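Local structure of iron-containing alcohol dehydrogenase (Ralstonia eutropha, 3JZD) at residues A39-T44 / A49-I54; A93-V96 / S100-G103. The protein probably reduces maleylacetate to 3-oxoadipate with NADH or NADPH, as a homodimeric, NAD-binding member of the iron-containing alcohol dehydrogenase family. All blocks are in the same frame, centred on the assembly; numbering follows the deposited sequence.

Contact 1. Residues A39-T44 / A49-I54; sequences ALVLCT and AEAERI. With NAD (nicotinamide-adenine-dinucleotide), chain E.
Ala51 meets both Val41 and Cys43 with its single methyl group where helix 48-58 packs on the segment 39-44. The sulfur of Cys43 comes down onto the methyl, with SG 3.4 Å from Ala51 CB. A chi1 of 61° sets that sulfur between the backbone N and the carbonyl carbon of its own residue, which turns it down to the helix. Val41 approaches the same methyl from farther back along the strand, its CG1 lying 3.8 Å from Ala51 CB and equally close to the carbonyl oxygen of Ala51. The other branch of Val41 reaches one helical turn on, where CG2 stands 4.0 Å from CG2 of Ile54; the two side chains cross at a slant. Ile54 touches with this short branch alone, for its CG1 arm leads away from segment 39-44, and the side chain also touches Val96 of strand 92-97.

No hydrogen bond joins the two segments, and all four touching residues are buried. The packing is that of the first strand and helix in the beta-alpha-beta unit 39-42, 48-58, 62-66, part of the parallel sheet in the dinucleotide-binding N-terminal half of the enzyme. Val65 of strand 62-66 touches Val41, Cys43 and Ala51, while Val96 also adjoins Val41, so neighbouring strands flank the apolar patch.

Beyond the strand, the chain turns at Thr44 to the cofactor. Its hydroxyl donates a hydrogen bond to the adenosine ribose, OG1 to O2B of NAD measuring 2.7 Å. On the helix side, Glu50 bends at chi2 (94°) and accepts a hydrogen bond at OE2 from NE2 of Gln47, whose OE1 is in turn hydrogen-bonded to NAD.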
ATOM      1  N   ALA A  39      24.473  13.372 -10.464  1.00 17.47           N
ATOM      2  CA  ALA A  39      23.809  12.115 -10.665  1.00 16.59           C
ATOM      3  C   ALA A  39      24.401  11.416 -11.887  1.00 16.78           C
ATOM      4  O   ALA A  39      24.480  11.997 -12.963  1.00 18.01           O
ATOM      5  CB  ALA A  39      22.297  12.364 -10.827  1.00 13.65           C
ATOM      6  N   LEU A  40      24.801  10.164 -11.716  1.00 17.77           N
ATOM      7  CA  LEU A  40      25.318   9.343 -12.813  1.00 16.65           C
ATOM      8  C   LEU A  40      24.154   8.549 -13.387  1.00 15.97           C
ATOM      9  O   LEU A  40      23.481   7.831 -12.663  1.00 16.41           O
ATOM     10  CB  LEU A  40      26.371   8.368 -12.294  1.00 16.33           C
ATOM     11  CG  LEU A  40      27.013   7.398 -13.280  1.00 18.63           C
ATOM     12  CD1 LEU A  40      27.851   8.169 -14.347  1.00 17.37           C
ATOM     13  CD2 LEU A  40      27.857   6.402 -12.476  1.00 18.52           C
ATOM     14  N   VAL A  41      23.963   8.662 -14.695  1.00 15.10           N
ATOM     15  CA  VAL A  41      22.906   7.974 -15.417  1.00 13.83           C
ATOM     16  C   VAL A  41      23.462   6.640 -15.916  1.00 16.21           C
ATOM     17  O   VAL A  41      24.551   6.582 -16.546  1.00 17.11           O
ATOM     18  CB  VAL A  41      22.382   8.823 -16.608  1.00 15.13           C
ATOM     19  CG1 VAL A  41      21.222   8.055 -17.322  1.00 10.63           C
ATOM     20  CG2 VAL A  41      21.964  10.240 -16.132  1.00 11.25           C
ATOM     21  N   LEU A  42      22.695   5.587 -15.667  1.00 15.43           N
ATOM     22  CA  LEU A  42      23.072   4.242 -15.984  1.00 16.07           C
ATOM     23  C   LEU A  42      22.166   3.668 -17.046  1.00 17.30           C
ATOM     24  O   LEU A  42      20.945   3.910 -17.029  1.00 17.05           O
ATOM     25  CB  LEU A  42      22.923   3.375 -14.727  1.00 16.31           C
ATOM     26  CG  LEU A  42      23.595   3.819 -13.429  1.00 16.16           C
ATOM     27  CD1 LEU A  42      23.185   2.923 -12.218  1.00 17.99           C
ATOM     28  CD2 LEU A  42      25.095   3.847 -13.632  1.00 15.21           C
ATOM     29  N   CYS A  43      22.737   2.874 -17.940  1.00 16.78           N
ATOM     30  CA  CYS A  43      21.944   2.157 -18.949  1.00 17.72           C
ATOM     31  C   CYS A  43      22.732   1.023 -19.555  1.00 17.14           C
ATOM     32  O   CYS A  43      23.931   0.875 -19.288  1.00 16.04           O
ATOM     33  CB  CYS A  43      21.494   3.108 -20.072  1.00 17.33           C
ATOM     34  SG  CYS A  43      22.831   3.895 -20.988  1.00 19.56           S
ATOM     35  N   THR A  44      22.049   0.222 -20.364  1.00 17.74           N
ATOM     36  CA  THR A  44      22.702  -0.804 -21.150  1.00 19.91           C
ATOM     37  C   THR A  44      23.177  -0.061 -22.427  1.00 22.55           C
ATOM     38  O   THR A  44      22.693   1.036 -22.715  1.00 21.84           O
ATOM     39  CB  THR A  44      21.738  -1.905 -21.586  1.00 19.81           C
ATOM     40  OG1 THR A  44      20.676  -1.315 -22.339  1.00 21.39           O
ATOM     41  CG2 THR A  44      21.141  -2.644 -20.417  1.00 16.09           C
ATOM     42  N   ALA A  49      20.319   6.198 -25.983  1.00 19.89           N
ATOM     43  CA  ALA A  49      19.503   7.334 -26.422  1.00 21.55           C
ATOM     44  C   ALA A  49      18.617   7.868 -25.281  1.00 20.78           C
ATOM     45  O   ALA A  49      18.553   9.081 -25.047  1.00 20.52           O
ATOM     46  CB  ALA A  49      18.641   6.954 -27.631  1.00 20.51           C
ATOM     47  N   GLU A  50      17.944   6.961 -24.582  1.00 20.96           N
ATOM     48  CA  GLU A  50      17.070   7.351 -23.460  1.00 21.43           C
ATOM     49  C   GLU A  50      17.920   7.948 -22.368  1.00 17.81           C
ATOM     50  O   GLU A  50      17.590   8.990 -21.827  1.00 17.21           O
ATOM     51  CB  GLU A  50      16.322   6.152 -22.866  1.00 24.69           C
ATOM     52  CG  GLU A  50      15.320   5.485 -23.767  1.00 31.66           C
ATOM     53  CD  GLU A  50      15.879   4.276 -24.556  1.00 34.54           C
ATOM     54  OE1 GLU A  50      16.810   4.463 -25.393  1.00 27.40           O
ATOM     55  OE2 GLU A  50      15.312   3.153 -24.358  1.00 32.53           O
ATOM     56  N   ALA A  51      19.026   7.284 -22.055  1.00 16.71           N
ATOM     57  CA  ALA A  51      19.965   7.778 -21.035  1.00 17.65           C
ATOM     58  C   ALA A  51      20.436   9.203 -21.339  1.00 17.50           C
ATOM     59  O   ALA A  51      20.526  10.031 -20.438  1.00 17.38           O
ATOM     60  CB  ALA A  51      21.132   6.845 -20.901  1.00 17.39           C
ATOM     61  N   GLU A  52      20.728   9.500 -22.610  1.00 18.70           N
ATOM     62  CA  GLU A  52      21.183  10.844 -22.996  1.00 17.73           C
ATOM     63  C   GLU A  52      20.122  11.890 -22.799  1.00 16.14           C
ATOM     64  O   GLU A  52      20.432  12.999 -22.392  1.00 16.39           O
ATOM     65  CB  GLU A  52      21.685  10.908 -24.441  1.00 19.95           C
ATOM     66  CG  GLU A  52      23.066  10.318 -24.616  1.00 32.27           C
ATOM     67  CD  GLU A  52      24.167  11.062 -23.845  1.00 42.45           C
ATOM     68  OE1 GLU A  52      23.968  12.247 -23.481  1.00 49.51           O
ATOM     69  OE2 GLU A  52      25.250  10.450 -23.633  1.00 48.45           O
ATOM     70  N   ARG A  53      18.874  11.557 -23.118  1.00 16.99           N
ATOM     71  CA  ARG A  53      17.771  12.480 -22.853  1.00 20.07           C
ATOM     72  C   ARG A  53      17.658  12.757 -21.356  1.00 17.48           C
ATOM     73  O   ARG A  53      17.452  13.895 -20.969  1.00 17.72           O
ATOM     74  CB  ARG A  53      16.467  11.951 -23.467  1.00 21.48           C
ATOM     75  CG  ARG A  53      16.468  12.207 -25.004  1.00 33.45           C
ATOM     76  CD  ARG A  53      15.283  11.581 -25.717  1.00 46.17           C
ATOM     77  NE  ARG A  53      13.977  12.115 -25.290  1.00 53.48           N
ATOM     78  CZ  ARG A  53      13.128  12.845 -26.019  1.00 52.42           C
ATOM     79  NH1 ARG A  53      13.375  13.194 -27.285  1.00 52.25           N
ATOM     80  NH2 ARG A  53      11.982  13.204 -25.464  1.00 53.57           N
ATOM     81  N   ILE A  54      17.765  11.716 -20.526  1.00 16.57           N
ATOM     82  CA  ILE A  54      17.791  11.906 -19.066  1.00 17.21           C
ATOM     83  C   ILE A  54      18.990  12.800 -18.685  1.00 17.03           C
ATOM     84  O   ILE A  54      18.822  13.809 -17.987  1.00 15.35           O
ATOM     85  CB  ILE A  54      17.855  10.564 -18.312  1.00 16.64           C
ATOM     86  CG1 ILE A  54      16.571   9.792 -18.579  1.00 19.87           C
ATOM     87  CG2 ILE A  54      18.055  10.732 -16.775  1.00 13.30           C
ATOM     88  CD1 ILE A  54      15.337  10.569 -18.251  1.00 14.14           C
TER
HETATM   89  PA  NAD E 400      16.713  -6.388 -18.974  1.00 26.34           P
HETATM   90  O1A NAD E 400      16.918  -5.271 -17.994  1.00 30.14           O
HETATM   91  O2A NAD E 400      17.790  -7.369 -18.799  1.00 24.21           O
HETATM   92  O5B NAD E 400      16.449  -5.807 -20.451  1.00 28.39           O
HETATM   93  C5B NAD E 400      16.573  -6.648 -21.595  1.00 27.83           C
HETATM   94  C4B NAD E 400      16.877  -5.790 -22.810  1.00 26.90           C
HETATM   95  O4B NAD E 400      15.788  -4.955 -23.149  1.00 23.94           O
HETATM   96  C3B NAD E 400      18.042  -4.846 -22.536  1.00 29.25           C
HETATM   97  O3B NAD E 400      18.901  -4.775 -23.638  1.00 32.77           O
HETATM   98  C2B NAD E 400      17.402  -3.487 -22.380  1.00 30.45           C
HETATM   99  O2B NAD E 400      18.278  -2.440 -22.728  1.00 28.51           O
HETATM  100  C1B NAD E 400      16.208  -3.620 -23.319  1.00 20.89           C
HETATM  101  N9A NAD E 400      15.104  -2.735 -22.948  1.00 22.98           N
HETATM  102  C8A NAD E 400      14.586  -2.635 -21.682  1.00 20.74           C
HETATM  103  N7A NAD E 400      13.569  -1.758 -21.722  1.00 25.99           N
HETATM  104  C5A NAD E 400      13.426  -1.282 -22.966  1.00 25.46           C
HETATM  105  C6A NAD E 400      12.567  -0.327 -23.531  1.00 26.30           C
HETATM  106  N6A NAD E 400      11.454   0.067 -22.945  1.00 28.46           N
HETATM  107  N1A NAD E 400      12.717  -0.019 -24.861  1.00 30.71           N
HETATM  108  C2A NAD E 400      13.685  -0.630 -25.621  1.00 23.08           C
HETATM  109  N3A NAD E 400      14.526  -1.580 -25.069  1.00 24.83           N
HETATM  110  C4A NAD E 400      14.413  -1.888 -23.747  1.00 24.79           C
HETATM  111  O3  NAD E 400      15.332  -7.203 -18.803  1.00 22.37           O
HETATM  112  PN  NAD E 400      14.414  -7.295 -17.483  1.00 23.12           P
HETATM  113  O1N NAD E 400      13.564  -8.536 -17.754  1.00 21.44           O
HETATM  114  O2N NAD E 400      13.824  -5.975 -17.185  1.00 17.77           O
HETATM  115  O5D NAD E 400      15.372  -7.564 -16.276  1.00 19.32           O
HETATM  116  C5D NAD E 400      15.705  -8.871 -15.913  1.00 26.00           C
HETATM  117  C4D NAD E 400      16.889  -8.778 -14.971  1.00 26.98           C
HETATM  118  O4D NAD E 400      16.443  -8.116 -13.813  1.00 22.08           O
HETATM  119  C3D NAD E 400      17.373 -10.142 -14.520  1.00 24.16           C
HETATM  120  O3D NAD E 400      18.713 -10.024 -14.152  1.00 21.52           O
HETATM  121  C2D NAD E 400      16.522 -10.407 -13.318  1.00 26.09           C
HETATM  122  O2D NAD E 400      17.070 -11.398 -12.487  1.00 23.73           O
HETATM  123  C1D NAD E 400      16.501  -9.002 -12.711  1.00 23.48           C
HETATM  124  N1N NAD E 400      15.369  -8.829 -11.786  1.00 25.98           N
HETATM  125  C2N NAD E 400      15.652  -8.600 -10.464  1.00 24.77           C
HETATM  126  C3N NAD E 400      14.625  -8.423  -9.548  1.00 26.50           C
HETATM  127  C7N NAD E 400      14.933  -8.079  -8.108  1.00 22.73           C
HETATM  128  O7N NAD E 400      13.890  -7.848  -7.212  1.00 25.10           O
HETATM  129  N7N NAD E 400      16.169  -7.944  -7.666  1.00 23.83           N
HETATM  130  C4N NAD E 400      13.295  -8.478  -9.997  1.00 25.66           C
HETATM  131  C5N NAD E 400      13.019  -8.701 -11.341  1.00 30.00           C
HETATM  132  C6N NAD E 400      14.077  -8.852 -12.241  1.00 25.05           C

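Contact 2. Residues A93-V96 / S100-G103; sequences AVAV and STTG. With NAD (nicotinamide-adenine-dinucleotide), chain E.
Thr101 turns its methyl, not its hydroxyl, against the end of strand 92-97: CG2 lies 3.5 Å from the carbonyl oxygen of Val96. With CG2 anti to the backbone N (chi1 of OG1 -57°), the methyl faces the strand and OG1 is left to bind a water. That water accepts from Thr101 OG1 at 2.8 Å and donates to Val96 O, so the carbonyl has a polar partner despite the methyl beside it.

Ala95 points its CB at the helix backbone, 3.8 Å from Thr101 O and nearly as close to CA of Thr102. A second water donates to Ala95 O at 2.9 Å and also bonds to Thr102 OG1, giving two water bridges between strand and helix where direct hydrogen bonds are absent.

Ser100 takes no part in this packing and serves the cofactor instead. Its backbone N donates to O1A of NAD at 2.9 Å, nearly straight (164°), and its OG donates to O2A on the same phosphate. Together with the hydrogen bond from Gly99 N, this is the glycine-rich strand-to-helix turn that holds the NAD pyrophosphate at the start of helix 99-112, as in other iron-containing alcohol dehydrogenases.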
ATOM      1  N   ALA A  93      22.570   7.879  -8.322  1.00 19.10           N
ATOM      2  CA  ALA A  93      22.575   7.052  -9.513  1.00 19.16           C
ATOM      3  C   ALA A  93      21.159   7.082 -10.080  1.00 19.82           C
ATOM      4  O   ALA A  93      20.199   6.884  -9.320  1.00 20.99           O
ATOM      5  CB  ALA A  93      22.952   5.652  -9.157  1.00 19.80           C
ATOM      6  N   VAL A  94      21.017   7.373 -11.374  1.00 17.15           N
ATOM      7  CA  VAL A  94      19.715   7.353 -12.030  1.00 16.78           C
ATOM      8  C   VAL A  94      19.719   6.190 -13.034  1.00 18.17           C
ATOM      9  O   VAL A  94      20.427   6.227 -14.064  1.00 18.56           O
ATOM     10  CB  VAL A  94      19.404   8.642 -12.770  1.00 17.70           C
ATOM     11  CG1 VAL A  94      17.956   8.572 -13.387  1.00 13.46           C
ATOM     12  CG2 VAL A  94      19.571   9.877 -11.864  1.00 14.84           C
ATOM     13  N   ALA A  95      18.909   5.180 -12.740  1.00 18.95           N
ATOM     14  CA  ALA A  95      18.861   3.979 -13.541  1.00 19.79           C
ATOM     15  C   ALA A  95      17.754   4.096 -14.545  1.00 19.14           C
ATOM     16  O   ALA A  95      16.592   4.192 -14.166  1.00 19.77           O
ATOM     17  CB  ALA A  95      18.666   2.763 -12.655  1.00 18.10           C
ATOM     18  N   VAL A  96      18.122   4.095 -15.827  1.00 19.25           N
ATOM     19  CA  VAL A  96      17.167   4.152 -16.926  1.00 19.34           C
ATOM     20  C   VAL A  96      17.254   2.855 -17.706  1.00 20.03           C
ATOM     21  O   VAL A  96      18.170   2.647 -18.505  1.00 16.24           O
ATOM     22  CB  VAL A  96      17.452   5.294 -17.902  1.00 21.97           C
ATOM     23  CG1 VAL A  96      16.179   5.526 -18.784  1.00 18.53           C
ATOM     24  CG2 VAL A  96      17.841   6.556 -17.137  1.00 25.09           C
ATOM     25  N   SER A 100      17.962  -5.228 -15.289  1.00 20.45           N
ATOM     26  CA  SER A 100      19.430  -5.239 -15.267  1.00 20.68           C
ATOM     27  C   SER A 100      20.080  -3.893 -14.967  1.00 19.77           C
ATOM     28  O   SER A 100      21.199  -3.814 -14.411  1.00 18.37           O
ATOM     29  CB  SER A 100      19.999  -5.791 -16.590  1.00 22.44           C
ATOM     30  OG  SER A 100      19.429  -7.057 -16.888  1.00 21.73           O
ATOM     31  N   THR A 101      19.422  -2.823 -15.382  1.00 19.48           N
ATOM     32  CA  THR A 101      19.953  -1.482 -15.153  1.00 17.80           C
ATOM     33  C   THR A 101      19.680  -1.087 -13.690  1.00 17.32           C
ATOM     34  O   THR A 101      20.560  -0.555 -12.994  1.00 17.80           O
ATOM     35  CB  THR A 101      19.382  -0.518 -16.179  1.00 17.57           C
ATOM     36  OG1 THR A 101      19.709  -1.016 -17.487  1.00 18.47           O
ATOM     37  CG2 THR A 101      19.946   0.899 -16.017  1.00 17.38           C
ATOM     38  N   THR A 102      18.472  -1.355 -13.213  1.00 16.65           N
ATOM     39  CA  THR A 102      18.144  -1.133 -11.816  1.00 15.89           C
ATOM     40  C   THR A 102      19.141  -1.898 -10.962  1.00 16.01           C
ATOM     41  O   THR A 102      19.636  -1.401  -9.974  1.00 16.37           O
ATOM     42  CB  THR A 102      16.729  -1.655 -11.474  1.00 17.35           C
ATOM     43  OG1 THR A 102      15.783  -0.958 -12.249  1.00 16.51           O
ATOM     44  CG2 THR A 102      16.374  -1.477  -9.959  1.00 18.22           C
ATOM     45  N   GLY A 103      19.466  -3.112 -11.390  1.00 17.94           N
ATOM     46  CA  GLY A 103      20.380  -3.982 -10.676  1.00 18.03           C
ATOM     47  C   GLY A 103      21.775  -3.429 -10.549  1.00 19.43           C
ATOM     48  O   GLY A 103      22.378  -3.591  -9.508  1.00 18.35           O
TER
HETATM   49  PA  NAD E 400      16.713  -6.388 -18.974  1.00 26.34           P
HETATM   50  O1A NAD E 400      16.918  -5.271 -17.994  1.00 30.14           O
HETATM   51  O2A NAD E 400      17.790  -7.369 -18.799  1.00 24.21           O
HETATM   52  O5B NAD E 400      16.449  -5.807 -20.451  1.00 28.39           O
HETATM   53  C5B NAD E 400      16.573  -6.648 -21.595  1.00 27.83           C
HETATM   54  C4B NAD E 400      16.877  -5.790 -22.810  1.00 26.90           C
HETATM   55  O4B NAD E 400      15.788  -4.955 -23.149  1.00 23.94           O
HETATM   56  C3B NAD E 400      18.042  -4.846 -22.536  1.00 29.25           C
HETATM   57  O3B NAD E 400      18.901  -4.775 -23.638  1.00 32.77           O
HETATM   58  C2B NAD E 400      17.402  -3.487 -22.380  1.00 30.45           C
HETATM   59  O2B NAD E 400      18.278  -2.440 -22.728  1.00 28.51           O
HETATM   60  C1B NAD E 400      16.208  -3.620 -23.319  1.00 20.89           C
HETATM   61  N9A NAD E 400      15.104  -2.735 -22.948  1.00 22.98           N
HETATM   62  C8A NAD E 400      14.586  -2.635 -21.682  1.00 20.74           C
HETATM   63  N7A NAD E 400      13.569  -1.758 -21.722  1.00 25.99           N
HETATM   64  C5A NAD E 400      13.426  -1.282 -22.966  1.00 25.46           C
HETATM   65  C6A NAD E 400      12.567  -0.327 -23.531  1.00 26.30           C
HETATM   66  N6A NAD E 400      11.454   0.067 -22.945  1.00 28.46           N
HETATM   67  N1A NAD E 400      12.717  -0.019 -24.861  1.00 30.71           N
HETATM   68  C2A NAD E 400      13.685  -0.630 -25.621  1.00 23.08           C
HETATM   69  N3A NAD E 400      14.526  -1.580 -25.069  1.00 24.83           N
HETATM   70  C4A NAD E 400      14.413  -1.888 -23.747  1.00 24.79           C
HETATM   71  O3  NAD E 400      15.332  -7.203 -18.803  1.00 22.37           O
HETATM   72  PN  NAD E 400      14.414  -7.295 -17.483  1.00 23.12           P
HETATM   73  O1N NAD E 400      13.564  -8.536 -17.754  1.00 21.44           O
HETATM   74  O2N NAD E 400      13.824  -5.975 -17.185  1.00 17.77           O
HETATM   75  O5D NAD E 400      15.372  -7.564 -16.276  1.00 19.32           O
HETATM   76  C5D NAD E 400      15.705  -8.871 -15.913  1.00 26.00           C
HETATM   77  C4D NAD E 400      16.889  -8.778 -14.971  1.00 26.98           C
HETATM   78  O4D NAD E 400      16.443  -8.116 -13.813  1.00 22.08           O
HETATM   79  C3D NAD E 400      17.373 -10.142 -14.520  1.00 24.16           C
HETATM   80  O3D NAD E 400      18.713 -10.024 -14.152  1.00 21.52           O
HETATM   81  C2D NAD E 400      16.522 -10.407 -13.318  1.00 26.09           C
HETATM   82  O2D NAD E 400      17.070 -11.398 -12.487  1.00 23.73           O
HETATM   83  C1D NAD E 400      16.501  -9.002 -12.711  1.00 23.48           C
HETATM   84  N1N NAD E 400      15.369  -8.829 -11.786  1.00 25.98           N
HETATM   85  C2N NAD E 400      15.652  -8.600 -10.464  1.00 24.77           C
HETATM   86  C3N NAD E 400      14.625  -8.423  -9.548  1.00 26.50           C
HETATM   87  C7N NAD E 400      14.933  -8.079  -8.108  1.00 22.73           C
HETATM   88  O7N NAD E 400      13.890  -7.848  -7.212  1.00 25.10           O
HETATM   89  N7N NAD E 400      16.169  -7.944  -7.666  1.00 23.83           N
HETATM   90  C4N NAD E 400      13.295  -8.478  -9.997  1.00 25.66           C
HETATM   91  C5N NAD E 400      13.019  -8.701 -11.341  1.00 30.00           C
HETATM   92  C6N NAD E 400      14.077  -8.852 -12.241  1.00 25.05           C
HETATM   93  O   HOH W   1      15.200   1.775 -13.525  1.00 38.06           O
HETATM   94  O   HOH W   2      19.162   0.585 -19.741  1.00 15.19           O

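Contacts 1 and 2 each pack a helix against a strand of the same parallel sheet, their centres about 9 Å apart. Strand 62-66 and helix 75-88 come between them in the chain, yet strands 39-42 and 92-97 are neighbours in the sheet, joined by probable hydrogen bonds from Val94 N to Leu40 O and from Leu42 N to Val94 O, both 2.8 Å. Thr101 of contact 2 also packs on contact 1, with CG2 3.3 Å from Leu42 O and OG1 3.6 Å from Thr44 CG2. Both reach the same NAD, at neighbouring parts of it, the adenosine ribose and the phosphate next to it. Thr122, Thr129 and Val131 supply further hydrogen bonds to the cofactor.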